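Local coordinates for RNA-dependent RNA polymerase (Taggert virus, PDB 6DX3), which carries a viral OTU-type cysteine protease domain that probably removes ubiquitin from modified proteins as a deubiquitinase, at residues A[39-42]-A[43-47]; A[51-54]-A[55-59]; A[84-87]-A[88-92]. All coordinates share one frame; numbering follows the deposited sequence.

Contact 1 (A[39-42]-A[43-47]); sequences NCLY and HSLAC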
ATOM      1  N   ASN A  39       0.494  -7.364  10.577  1.00 28.52           N
ATOM      2  CA  ASN A  39       1.151  -7.595   9.295  1.00 27.92           C
ATOM      3  C   ASN A  39       0.231  -7.320   8.110  1.00 26.90           C
ATOM      4  O   ASN A  39       0.613  -7.588   6.965  1.00 27.62           O
ATOM      5  CB  ASN A  39       1.671  -9.035   9.221  1.00 26.60           C
ATOM      6  CG  ASN A  39       2.621  -9.379  10.355  1.00 29.83           C
ATOM      7  OD1 ASN A  39       3.535  -8.618  10.675  1.00 31.57           O
ATOM      8  ND2 ASN A  39       2.408 -10.537  10.969  1.00 31.89           N
ATOM      9  N   CYS A  40      -0.960  -6.767   8.364  1.00 34.74           N
ATOM     10  CA  CYS A  40      -2.003  -6.682   7.346  1.00 32.62           C
ATOM     11  C   CYS A  40      -1.579  -5.868   6.127  1.00 29.28           C
ATOM     12  O   CYS A  40      -2.031  -6.153   5.011  1.00 25.23           O
ATOM     13  CB  CYS A  40      -3.267  -6.083   7.959  1.00 35.77           C
ATOM     14  SG  CYS A  40      -2.963  -4.486   8.731  1.00 37.98           S
ATOM     15  N   LEU A  41      -0.744  -4.842   6.307  1.00 27.17           N
ATOM     16  CA  LEU A  41      -0.253  -4.110   5.141  1.00 25.60           C
ATOM     17  C   LEU A  41       0.528  -5.035   4.217  1.00 24.09           C
ATOM     18  O   LEU A  41       0.310  -5.046   3.000  1.00 21.15           O
ATOM     19  CB  LEU A  41       0.615  -2.924   5.564  1.00 24.63           C
ATOM     20  CG  LEU A  41       1.266  -2.223   4.364  1.00 27.85           C
ATOM     21  CD1 LEU A  41       0.216  -1.510   3.515  1.00 27.10           C
ATOM     22  CD2 LEU A  41       2.360  -1.258   4.784  1.00 23.54           C
ATOM     23  N   TYR A  42       1.432  -5.836   4.789  1.00 27.04           N
ATOM     24  CA  TYR A  42       2.259  -6.728   3.984  1.00 25.27           C
ATOM     25  C   TYR A  42       1.450  -7.879   3.401  1.00 24.16           C
ATOM     26  O   TYR A  42       1.745  -8.338   2.293  1.00 24.15           O
ATOM     27  CB  TYR A  42       3.426  -7.244   4.825  1.00 25.48           C
ATOM     28  CG  TYR A  42       4.210  -6.125   5.469  1.00 27.59           C
ATOM     29  CD1 TYR A  42       4.926  -5.224   4.691  1.00 27.39           C
ATOM     30  CD2 TYR A  42       4.225  -5.957   6.847  1.00 30.53           C
ATOM     31  CE1 TYR A  42       5.642  -4.191   5.265  1.00 28.83           C
ATOM     32  CE2 TYR A  42       4.942  -4.924   7.433  1.00 33.49           C
ATOM     33  CZ  TYR A  42       5.647  -4.043   6.633  1.00 31.37           C
ATOM     34  OH  TYR A  42       6.363  -3.013   7.197  1.00 32.58           O
ATOM     35  N   HIS A  43       0.439  -8.360   4.129  1.00 26.16           N
ATOM     36  CA  HIS A  43      -0.491  -9.338   3.569  1.00 24.00           C
ATOM     37  C   HIS A  43      -1.165  -8.787   2.317  1.00 24.74           C
ATOM     38  O   HIS A  43      -1.209  -9.452   1.275  1.00 22.56           O
ATOM     39  CB  HIS A  43      -1.553  -9.711   4.606  1.00 25.37           C
ATOM     40  CG  HIS A  43      -1.079 -10.660   5.662  1.00 27.35           C
ATOM     41  ND1 HIS A  43      -0.731 -11.966   5.389  1.00 27.40           N
ATOM     42  CD2 HIS A  43      -0.920 -10.499   6.996  1.00 29.45           C
ATOM     43  CE1 HIS A  43      -0.368 -12.565   6.509  1.00 29.47           C
ATOM     44  NE2 HIS A  43      -0.472 -11.697   7.498  1.00 30.83           N
ATOM     45  N   SER A  44      -1.704  -7.567   2.408  1.00 25.29           N
ATOM     46  CA  SER A  44      -2.450  -6.993   1.293  1.00 27.18           C
ATOM     47  C   SER A  44      -1.546  -6.665   0.114  1.00 25.18           C
ATOM     48  O   SER A  44      -1.970  -6.788  -1.039  1.00 25.62           O
ATOM     49  CB  SER A  44      -3.200  -5.744   1.756  1.00 30.19           C
ATOM     50  OG  SER A  44      -2.342  -4.892   2.494  1.00 31.78           O
ATOM     51  N   LEU A  45      -0.305  -6.248   0.377  1.00 23.34           N
ATOM     52  CA  LEU A  45       0.650  -6.055  -0.708  1.00 21.40           C
ATOM     53  C   LEU A  45       1.036  -7.387  -1.346  1.00 21.41           C
ATOM     54  O   LEU A  45       1.205  -7.469  -2.569  1.00 21.26           O
ATOM     55  CB  LEU A  45       1.887  -5.323  -0.194  1.00 20.00           C
ATOM     56  CG  LEU A  45       1.686  -3.845   0.148  1.00 19.03           C
ATOM     57  CD1 LEU A  45       2.965  -3.240   0.707  1.00 20.69           C
ATOM     58  CD2 LEU A  45       1.215  -3.079  -1.074  1.00 17.65           C
ATOM     59  N   ALA A  46       1.180  -8.442  -0.539  1.00 22.10           N
ATOM     60  CA  ALA A  46       1.441  -9.761  -1.108  1.00 22.94           C
ATOM     61  C   ALA A  46       0.252 -10.259  -1.917  1.00 25.01           C
ATOM     62  O   ALA A  46       0.431 -10.978  -2.908  1.00 26.34           O
ATOM     63  CB  ALA A  46       1.782 -10.764  -0.005  1.00 23.13           C
ATOM     64  N   CYS A  47      -0.965  -9.885  -1.513  1.00 25.20           N
ATOM     65  CA  CYS A  47      -2.155 -10.292  -2.250  1.00 28.64           C
ATOM     66  C   CYS A  47      -2.161  -9.715  -3.658  1.00 29.74           C
ATOM     67  O   CYS A  47      -2.689 -10.340  -4.585  1.00 32.85           O
ATOM     68  CB  CYS A  47      -3.413  -9.865  -1.491  1.00 30.75           C
ATOM     69  SG  CYS A  47      -4.952 -10.573  -2.117  1.00 36.95           S
TER
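The tight part of this helix turn is the S44 hydroxyl, lodged between two carbonyls of the preceding turn: OG lies 2.8 Å from O of C40 and 2.7 Å from O of L41. The hydroxyl has a single proton, and which carbonyl takes it is not settled. A chi1 of 48° sets OG between the residue's own N and carbonyl carbon, folded back against the helix instead of reaching outward. The C40 carbonyl also accepts S44 N, at 3.0 Å. The helix opens with N of H43 bonded to O of N39 at 2.9 Å, nearly straight (164°), although the side chain of N39, at the N-cap, makes no capping bond. With CG of H43 beside its backbone N (chi1 -77°), the imidazole lies alongside N39: CD2 is 3.7 Å from CB of N39, and the ring turns an edge toward C40. The apolar side is looser. L41 and L45 meet obliquely through CG of L41 and CD1 of L45, 4.2 Å apart, and the methyl of A46 touches only O of Y42 across the contact. Neither side faces solvent, since the touching residues are all buried; Y42 packs on I61 and K62 of helix 57-72, and L41 and S44 on Y151 of strand 150-156. N of N39 bonds to D37. The placing of C40 at the helix start, against H150, is consistent with the Cys-His site of OTU proteases, where the nucleophilic cysteine opens a central helix.

Contact 2 (A[51-54]-A[55-59]); sequences EEQQ and PDSYK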
ATOM      1  N   GLU A  51      -0.236 -14.563  -6.857  1.00 39.97           N
ATOM      2  CA  GLU A  51      -1.539 -15.176  -7.101  1.00 45.37           C
ATOM      3  C   GLU A  51      -1.802 -16.319  -6.126  1.00 46.76           C
ATOM      4  O   GLU A  51      -2.916 -16.452  -5.606  1.00 49.47           O
ATOM      5  CB  GLU A  51      -1.624 -15.663  -8.549  1.00 50.46           C
ATOM      6  CG  GLU A  51      -2.992 -16.194  -8.962  1.00 56.52           C
ATOM      7  CD  GLU A  51      -4.068 -15.120  -8.970  1.00 58.17           C
ATOM      8  OE1 GLU A  51      -5.226 -15.440  -8.627  1.00 61.67           O
ATOM      9  OE2 GLU A  51      -3.759 -13.958  -9.317  1.00 55.87           O
ATOM     10  N   GLU A  52      -0.794 -17.150  -5.860  1.00 46.39           N
ATOM     11  CA  GLU A  52      -0.914 -18.217  -4.865  1.00 48.33           C
ATOM     12  C   GLU A  52      -0.419 -17.732  -3.500  1.00 45.22           C
ATOM     13  O   GLU A  52       0.571 -18.220  -2.951  1.00 44.40           O
ATOM     14  CB  GLU A  52      -0.155 -19.458  -5.321  1.00 52.55           C
ATOM     15  CG  GLU A  52      -0.634 -20.021  -6.646  1.00 57.76           C
ATOM     16  CD  GLU A  52      -2.071 -20.497  -6.588  1.00 61.96           C
ATOM     17  OE1 GLU A  52      -2.304 -21.628  -6.112  1.00 65.27           O
ATOM     18  OE2 GLU A  52      -2.968 -19.738  -7.016  1.00 62.18           O
ATOM     19  N   GLN A  53      -1.135 -16.748  -2.956  1.00 42.52           N
ATOM     20  CA  GLN A  53      -0.745 -16.156  -1.682  1.00 38.69           C
ATOM     21  C   GLN A  53      -0.827 -17.187  -0.562  1.00 39.03           C
ATOM     22  O   GLN A  53      -1.803 -17.937  -0.458  1.00 40.60           O
ATOM     23  CB  GLN A  53      -1.632 -14.952  -1.358  1.00 37.88           C
ATOM     24  CG  GLN A  53      -1.214 -14.200  -0.096  1.00 36.38           C
ATOM     25  CD  GLN A  53      -2.206 -13.127   0.314  1.00 38.12           C
ATOM     26  OE1 GLN A  53      -3.270 -12.983  -0.289  1.00 40.93           O
ATOM     27  NE2 GLN A  53      -1.861 -12.368   1.347  1.00 36.63           N
ATOM     28  N   GLN A  54       0.206 -17.221   0.267  1.00 38.32           N
ATOM     29  CA  GLN A  54       0.288 -18.097   1.423  1.00 38.72           C
ATOM     30  C   GLN A  54       0.259 -17.269   2.702  1.00 36.80           C
ATOM     31  O   GLN A  54       0.470 -16.052   2.667  1.00 28.28           O
ATOM     32  CB  GLN A  54       1.568 -18.943   1.370  1.00 39.61           C
ATOM     33  CG  GLN A  54       1.689 -19.769   0.107  1.00 39.12           C
ATOM     34  CD  GLN A  54       0.734 -20.938   0.090  1.00 41.69           C
ATOM     35  OE1 GLN A  54      -0.026 -21.111  -0.863  1.00 42.96           O
ATOM     36  NE2 GLN A  54       0.770 -21.754   1.140  1.00 39.69           N
ATOM     37  N   PRO A  55      -0.029 -17.891   3.850  1.00 38.50           N
ATOM     38  CA  PRO A  55      -0.051 -17.118   5.106  1.00 38.10           C
ATOM     39  C   PRO A  55       1.255 -16.410   5.415  1.00 35.96           C
ATOM     40  O   PRO A  55       1.240 -15.371   6.087  1.00 36.30           O
ATOM     41  CB  PRO A  55      -0.374 -18.184   6.161  1.00 42.25           C
ATOM     42  CG  PRO A  55      -1.140 -19.219   5.414  1.00 43.29           C
ATOM     43  CD  PRO A  55      -0.537 -19.262   4.042  1.00 40.47           C
ATOM     44  N   ASP A  56       2.388 -16.929   4.947  1.00 35.35           N
ATOM     45  CA  ASP A  56       3.678 -16.303   5.196  1.00 35.58           C
ATOM     46  C   ASP A  56       4.166 -15.444   4.033  1.00 32.54           C
ATOM     47  O   ASP A  56       5.285 -14.924   4.099  1.00 33.65           O
ATOM     48  CB  ASP A  56       4.727 -17.371   5.531  1.00 38.96           C
ATOM     49  CG  ASP A  56       4.913 -18.385   4.415  1.00 40.68           C
ATOM     50  OD1 ASP A  56       4.074 -18.422   3.492  1.00 40.63           O
ATOM     51  OD2 ASP A  56       5.903 -19.148   4.460  1.00 42.09           O
ATOM     52  N   SER A  57       3.359 -15.273   2.980  1.00 35.20           N
ATOM     53  CA  SER A  57       3.798 -14.480   1.833  1.00 33.28           C
ATOM     54  C   SER A  57       4.139 -13.052   2.235  1.00 30.21           C
ATOM     55  O   SER A  57       5.005 -12.423   1.613  1.00 27.24           O
ATOM     56  CB  SER A  57       2.725 -14.469   0.744  1.00 31.04           C
ATOM     57  OG  SER A  57       2.516 -15.760   0.204  1.00 40.24           O
ATOM     58  N   TYR A  58       3.476 -12.529   3.271  1.00 28.87           N
ATOM     59  CA  TYR A  58       3.762 -11.179   3.746  1.00 28.41           C
ATOM     60  C   TYR A  58       5.220 -11.021   4.152  1.00 26.72           C
ATOM     61  O   TYR A  58       5.757  -9.908   4.106  1.00 26.17           O
ATOM     62  CB  TYR A  58       2.849 -10.836   4.927  1.00 30.11           C
ATOM     63  CG  TYR A  58       3.308 -11.422   6.244  1.00 33.48           C
ATOM     64  CD1 TYR A  58       4.096 -10.687   7.122  1.00 33.91           C
ATOM     65  CD2 TYR A  58       2.955 -12.713   6.611  1.00 36.54           C
ATOM     66  CE1 TYR A  58       4.517 -11.220   8.323  1.00 36.18           C
ATOM     67  CE2 TYR A  58       3.371 -13.256   7.814  1.00 39.08           C
ATOM     68  CZ  TYR A  58       4.151 -12.504   8.666  1.00 39.22           C
ATOM     69  OH  TYR A  58       4.569 -13.037   9.863  1.00 41.71           O
ATOM     70  N   LYS A  59       5.864 -12.112   4.575  1.00 27.25           N
ATOM     71  CA  LYS A  59       7.280 -12.051   4.919  1.00 32.70           C
ATOM     72  C   LYS A  59       8.122 -11.681   3.706  1.00 32.08           C
ATOM     73  O   LYS A  59       9.091 -10.921   3.822  1.00 31.57           O
ATOM     74  CB  LYS A  59       7.741 -13.388   5.503  1.00 33.25           C
ATOM     75  CG  LYS A  59       7.200 -13.686   6.892  1.00 34.36           C
ATOM     76  CD  LYS A  59       7.994 -14.807   7.558  1.00 37.72           C
ATOM     77  CE  LYS A  59       7.407 -15.181   8.909  1.00 39.87           C
ATOM     78  NZ  LYS A  59       8.208 -16.231   9.600  1.00 43.42           N
TER
HETATM   79  O   HOH W   1       0.676 -13.201   3.241  1.00 28.26           O
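The chain from Q54 to S57 makes a type I beta turn that leads from the loop 51-54 into helix 57-72. N of S57 bonds back to O of Q54 at 3.0 Å, arriving from above the carbonyl plane, 65° out of it, and so not on a lone pair. A second bond runs the other way: N of Q54 gives its hydrogen to OG of S57 at 2.7 Å, close to straight. The two bonds thus tie the same pair of residues in both directions. S57 can accept because its OG stands beside its own backbone N, anti to the carbonyl carbon (chi1 -65°), which turns the hydroxyl back to the loop. The serine is buried, its CB 4.0 Å from CG of Q53, and it also touches A46 of helix 40-49. A water joins the pieces, donating to O of Q54 at 2.9 Å, accepting from NE2 of Q53 at 3.3 Å, and accepting weakly from N of Y58. The Q54 carbonyl is therefore gripped twice. On the exposed side OD1 of D56 comes within 3.3 Å of CB of Q54, while the Q54 chain bends at chi2 and its amide end leads away. NE2 of Q53 is also bonded to Q34. A type I turn with a serine at its fourth position, bonded both ways to its first, here brings the loop after helix 40-49 into helix 57-72 of the OTU domain.

Contact 3 (A[84-87]-A[88-92]); sequences EDLN and GYLAR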
ATOM      1  N   GLU A  84      12.872  10.009  12.329  1.00 38.94           N
ATOM      2  CA  GLU A  84      13.790   8.906  12.556  1.00 39.12           C
ATOM      3  C   GLU A  84      14.921   8.947  11.537  1.00 37.97           C
ATOM      4  O   GLU A  84      14.845   9.638  10.516  1.00 36.89           O
ATOM      5  CB  GLU A  84      13.073   7.550  12.455  1.00 38.25           C
ATOM      6  CG  GLU A  84      11.972   7.319  13.477  1.00 38.63           C
ATOM      7  CD  GLU A  84      10.980   6.263  13.016  1.00 36.90           C
ATOM      8  OE1 GLU A  84      10.550   6.322  11.846  1.00 34.93           O
ATOM      9  OE2 GLU A  84      10.635   5.372  13.819  1.00 38.60           O
ATOM     10  N   ASP A  85      15.979   8.200  11.831  1.00 38.42           N
ATOM     11  CA  ASP A  85      16.991   7.886  10.840  1.00 37.29           C
ATOM     12  C   ASP A  85      16.767   6.454  10.353  1.00 33.70           C
ATOM     13  O   ASP A  85      15.855   5.756  10.803  1.00 31.93           O
ATOM     14  CB  ASP A  85      18.398   8.090  11.407  1.00 41.48           C
ATOM     15  CG  ASP A  85      18.669   7.248  12.638  1.00 44.98           C
ATOM     16  OD1 ASP A  85      17.738   6.581  13.134  1.00 45.99           O
ATOM     17  OD2 ASP A  85      19.822   7.258  13.115  1.00 48.12           O
ATOM     18  N   LEU A  86      17.612   6.012   9.420  1.00 32.18           N
ATOM     19  CA  LEU A  86      17.412   4.698   8.817  1.00 31.55           C
ATOM     20  C   LEU A  86      17.558   3.582   9.846  1.00 33.43           C
ATOM     21  O   LEU A  86      16.754   2.644   9.868  1.00 31.90           O
ATOM     22  CB  LEU A  86      18.389   4.502   7.658  1.00 31.98           C
ATOM     23  CG  LEU A  86      18.335   3.169   6.910  1.00 32.03           C
ATOM     24  CD1 LEU A  86      16.938   2.889   6.358  1.00 29.24           C
ATOM     25  CD2 LEU A  86      19.366   3.162   5.792  1.00 32.55           C
ATOM     26  N   ASN A  87      18.572   3.674  10.713  1.00 36.83           N
ATOM     27  CA  ASN A  87      18.808   2.617  11.695  1.00 40.92           C
ATOM     28  C   ASN A  87      17.648   2.497  12.676  1.00 40.09           C
ATOM     29  O   ASN A  87      17.249   1.386  13.043  1.00 40.25           O
ATOM     30  CB  ASN A  87      20.110   2.877  12.451  1.00 46.70           C
ATOM     31  CG  ASN A  87      21.327   2.765  11.567  1.00 50.34           C
ATOM     32  OD1 ASN A  87      22.183   3.651  11.555  1.00 53.26           O
ATOM     33  ND2 ASN A  87      21.418   1.671  10.817  1.00 50.48           N
ATOM     34  N   GLY A  88      17.105   3.631  13.127  1.00 39.61           N
ATOM     35  CA  GLY A  88      15.970   3.591  14.031  1.00 38.75           C
ATOM     36  C   GLY A  88      14.677   3.214  13.340  1.00 35.88           C
ATOM     37  O   GLY A  88      13.808   2.577  13.945  1.00 35.07           O
ATOM     38  N   TYR A  89      14.529   3.595  12.071  1.00 33.60           N
ATOM     39  CA  TYR A  89      13.339   3.223  11.314  1.00 30.63           C
ATOM     40  C   TYR A  89      13.262   1.714  11.128  1.00 28.90           C
ATOM     41  O   TYR A  89      12.213   1.101  11.360  1.00 29.62           O
ATOM     42  CB  TYR A  89      13.339   3.943   9.966  1.00 27.60           C
ATOM     43  CG  TYR A  89      12.362   3.400   8.947  1.00 26.37           C
ATOM     44  CD1 TYR A  89      11.021   3.762   8.978  1.00 25.56           C
ATOM     45  CD2 TYR A  89      12.787   2.541   7.938  1.00 25.49           C
ATOM     46  CE1 TYR A  89      10.130   3.275   8.042  1.00 24.58           C
ATOM     47  CE2 TYR A  89      11.903   2.049   6.997  1.00 24.20           C
ATOM     48  CZ  TYR A  89      10.576   2.419   7.052  1.00 24.66           C
ATOM     49  OH  TYR A  89       9.692   1.931   6.115  1.00 23.69           O
ATOM     50  N   LEU A  90      14.375   1.095  10.721  1.00 27.90           N
ATOM     51  CA  LEU A  90      14.388  -0.350  10.517  1.00 27.83           C
ATOM     52  C   LEU A  90      14.173  -1.096  11.827  1.00 29.98           C
ATOM     53  O   LEU A  90      13.511  -2.139  11.853  1.00 27.11           O
ATOM     54  CB  LEU A  90      15.707  -0.779   9.867  1.00 27.60           C
ATOM     55  CG  LEU A  90      15.979  -0.280   8.443  1.00 26.33           C
ATOM     56  CD1 LEU A  90      17.374  -0.690   7.985  1.00 27.71           C
ATOM     57  CD2 LEU A  90      14.920  -0.789   7.470  1.00 23.68           C
ATOM     58  N   ALA A  91      14.724  -0.577  12.928  1.00 33.01           N
ATOM     59  CA  ALA A  91      14.555  -1.243  14.216  1.00 35.46           C
ATOM     60  C   ALA A  91      13.092  -1.293  14.638  1.00 35.87           C
ATOM     61  O   ALA A  91      12.689  -2.200  15.376  1.00 37.56           O
ATOM     62  CB  ALA A  91      15.396  -0.545  15.286  1.00 36.31           C
ATOM     63  N   ARG A  92      12.284  -0.337  14.178  1.00 33.77           N
ATOM     64  CA  ARG A  92      10.863  -0.326  14.500  1.00 34.86           C
ATOM     65  C   ARG A  92      10.049  -1.205  13.556  1.00 32.10           C
ATOM     66  O   ARG A  92       9.307  -2.079  14.011  1.00 31.05           O
ATOM     67  CB  ARG A  92      10.320   1.105  14.470  1.00 35.33           C
ATOM     68  CG  ARG A  92       8.805   1.172  14.556  1.00 37.29           C
ATOM     69  CD  ARG A  92       8.302   2.607  14.624  1.00 38.29           C
ATOM     70  NE  ARG A  92       8.643   3.368  13.426  1.00 35.44           N
ATOM     71  CZ  ARG A  92       7.936   3.341  12.302  1.00 33.20           C
ATOM     72  NH1 ARG A  92       6.849   2.586  12.219  1.00 32.92           N
ATOM     73  NH2 ARG A  92       8.313   4.071  11.261  1.00 31.74           N
TER
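The carbonyl oxygen of D85 takes the hydrogen of Y89 N at 2.8 Å, the shortest bond here and the first backbone link of helix 86-93. D85 is the N-cap of this helix. Its side chain makes a true capping bond, OD1 accepting from N of G88 at 3.0 Å, so one aspartate serves the helix start with both a backbone and a side-chain oxygen. The N-H meets OD1 from above the carboxylate, 45° out of its plane. The D85 first torsion, with CG between the backbone N and carbonyl carbon, brings the carboxylate over the first turn. The negative charge there is probably steadied by the helix start. Ahead of the cap, E84 reaches along the helix to R92 and forms a salt bridge. The arginine offers its side, NE to OE2 at 2.9 Å and NH2 to OE1 at 3.2 Å, one nitrogen to each oxygen, and both oxygens use their syn lone pairs. The two flat groups lie nearly coplanar, 16° apart, while the chains that carry them cross at about a right angle. R92 bends at chi3 (62°) to bring its guanidinium edge round, and it also touches E98. On another side of the helix, CD1 of L86 meets CG of L90 at 3.9 Å, and CG of L90 rests 3.3 Å from O of L86; both leucines also pack on A69 of helix 57-72. Y89 is buried, its ring meeting that of W73 and its hydroxyl bonded to E104 of helix 102-112. OE1 of E84 also lies at the edge of the Y89 ring, in its plane, 3.9 Å from CD1 of Y89.

How the contacts relate
Contacts 1 and 2 are neighbours, their centres about 8 Å apart, at successive helices of the OTU domain. H43 joins them: its CE1 lies 3.3 Å from CD2 of Y58, with the two rings inclined at about 40°, and its backbone O is 3.0 Å from NE2 of Q53. CG of N39 likewise reaches CE1 of Y58 at 3.3 Å. The probable active-site end, around C40 and H150, belongs to contact 1. The bound magnesium is nearer contact 2, about 5 Å from the side chain of D56 and about 13 Å from that of H43. Contact 3 stands apart, centred about 21 Å from contact 1 and 25 Å from contact 2, against the flank of helix 57-72.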